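Local coordinates for particle-associated lyase (PDB 4Y9V) that degrades the capsular polysaccharide of Acinetobacter baumannii as the tailspike lyase of bacteriophage AP22, at the interface of chains A and B. Sequence-based numbering; all coordinates share one arbitrary frame. Chains: chain A/B, Particle-associated lyase.

The interface of chains A and B. Residues chain A 557, 559-560, 617-618; chain B 556-558, 589-590.
A:Ser559 meets the backbone of B:Val558 with its hydroxyl: N of B:Val558, a backbone amide, donates to OG of A:Ser559 at 2.9 Å, in a nearly straight bond (171° at hydrogen). OG stands anti to its own backbone N (chi1 -168°), which carries the oxygen across to the neighbouring strand. Serine suits the place because a short polar side chain can satisfy a strand amide where two strands pack closely. A further direct bond joins backbone to backbone: N of B:Asn590 donates to O of A:Val560 at 3.0 Å.

Water carries further polar links. The phenol OH of A:Tyr617 and the side-chain amide ND2 of B:Asn590 each lie 2.8 Å from one shared water, which spans the gap between the phenol tip and the end of the shorter amide side chain. Another water, modelled as two overlapping sites and so doubtful in detail, lies near A:Ser559 and the carbonyls of A:Val560 and B:Val556.

Apolar packing centres on B:Ile557. Its CG2 methyl meets CG2 of A:Ile557 at 3.5 Å, closer than usual van der Waals contact, where the two side chains cross obliquely. Its longer branch reaches farther into chain A, where CD1 touches CB of A:Ser559 at 3.6 Å and also approaches CB of A:Tyr617. Beta-branched isoleucine favours strand geometry and offers two arms to different neighbours. The ring of A:Tyr617 lies with one face over the backbone of B:Val556, whose N sits 3.4 Å above the ring plane toward the rim. O of B:Val556 faces the same side, 3.2 Å from CG of A:Tyr617. Tyrosine thus gives the strand a flat apolar face and the water a hydroxyl. A:Val560 and B:Val589 lie alongside, pointing the same way, their CG1 methyls 3.8 Å apart; compact, strand-favouring valine suits such packing.

Chain A contributes strands 555-561 and 613-623, chain B strands 555-561 and 586-594, all in the C-terminal beta-rich, Ig-like region; this patch probably helps hold the tailspike trimer together.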
# COMPACT_ATOMS: atom_id res chain seq x y z
N ILE A 557 19.66 -24.55 23.36
CA ILE A 557 20.24 -25.72 22.71
C ILE A 557 21.76 -25.53 22.64
O ILE A 557 22.15 -24.46 22.17
CB ILE A 557 19.66 -25.89 21.30
CG1 ILE A 557 18.17 -26.06 21.29
CG2 ILE A 557 20.35 -27.08 20.63
CD1 ILE A 557 17.64 -27.21 22.05
N SER A 559 25.40 -27.53 21.24
CA SER A 559 26.01 -28.58 20.46
C SER A 559 27.53 -28.40 20.40
O SER A 559 28.01 -27.29 20.65
CB SER A 559 25.43 -28.56 19.05
OG SER A 559 25.73 -29.68 18.23
N VAL A 560 28.25 -29.45 20.08
CA VAL A 560 29.72 -29.43 20.00
C VAL A 560 30.13 -29.83 18.59
O VAL A 560 29.52 -30.71 17.96
CB VAL A 560 30.30 -30.35 21.09
CG1 VAL A 560 29.91 -31.79 20.98
CG2 VAL A 560 31.81 -30.21 21.18
N TYR A 617 28.43 -24.52 20.20
CA TYR A 617 27.39 -23.75 19.55
C TYR A 617 26.20 -23.66 20.47
O TYR A 617 25.92 -24.58 21.25
CB TYR A 617 26.97 -24.40 18.24
CG TYR A 617 28.09 -24.56 17.26
CD1 TYR A 617 28.43 -23.51 16.42
CD2 TYR A 617 28.81 -25.75 17.14
CE1 TYR A 617 29.46 -23.62 15.49
CE2 TYR A 617 29.82 -25.88 16.20
CZ TYR A 617 30.14 -24.83 15.36
OH TYR A 617 31.12 -25.02 14.44
N TRP A 618 25.42 -22.58 20.34
CA TRP A 618 24.26 -22.39 21.16
C TRP A 618 23.17 -21.66 20.37
O TRP A 618 23.46 -20.89 19.45
CB TRP A 618 24.60 -21.62 22.48
CG TRP A 618 25.16 -20.25 22.19
CD1 TRP A 618 26.46 -19.91 21.92
CD2 TRP A 618 24.40 -19.06 22.03
NE1 TRP A 618 26.57 -18.59 21.63
CE2 TRP A 618 25.30 -18.03 21.70
CE3 TRP A 618 23.03 -18.72 22.16
CZ2 TRP A 618 24.89 -16.71 21.47
CZ3 TRP A 618 22.64 -17.43 21.92
CH2 TRP A 618 23.55 -16.42 21.60
N VAL B 556 26.37 -24.59 13.88
CA VAL B 556 25.79 -25.87 13.58
C VAL B 556 25.35 -26.54 14.89
O VAL B 556 26.15 -26.66 15.81
CB VAL B 556 26.74 -26.83 12.84
CG1 VAL B 556 26.02 -28.10 12.45
CG2 VAL B 556 27.35 -26.13 11.61
N ILE B 557 24.12 -27.03 14.93
CA ILE B 557 23.57 -27.85 16.00
C ILE B 557 23.31 -29.26 15.45
O ILE B 557 22.66 -29.31 14.40
CB ILE B 557 22.26 -27.24 16.53
CG1 ILE B 557 22.44 -25.84 17.06
CG2 ILE B 557 21.68 -28.16 17.60
CD1 ILE B 557 23.39 -25.69 18.18
N VAL B 558 23.79 -30.31 16.11
CA VAL B 558 23.51 -31.71 15.73
C VAL B 558 22.85 -32.41 16.93
O VAL B 558 23.31 -32.26 18.06
CB VAL B 558 24.79 -32.44 15.31
CG1 VAL B 558 24.49 -33.93 15.09
CG2 VAL B 558 25.35 -31.75 14.09
N VAL B 589 27.62 -34.96 17.52
CA VAL B 589 28.59 -33.93 17.21
C VAL B 589 28.43 -33.47 15.78
O VAL B 589 27.91 -34.21 14.93
CB VAL B 589 30.06 -34.40 17.40
CG1 VAL B 589 30.27 -34.95 18.82
CG2 VAL B 589 30.45 -35.47 16.36
N ASN B 590 28.95 -32.28 15.46
CA ASN B 590 29.19 -31.92 14.07
C ASN B 590 30.66 -32.18 13.74
O ASN B 590 31.57 -31.55 14.29
CB ASN B 590 28.83 -30.46 13.74
CG ASN B 590 28.95 -30.28 12.24
OD1 ASN B 590 28.45 -31.09 11.47
ND2 ASN B 590 29.63 -29.21 11.84
O HOH W 1 31.26 -27.71 13.64
O HOH W 2 28.11 -28.77 16.34
O HOH W 3 27.20 -29.20 16.38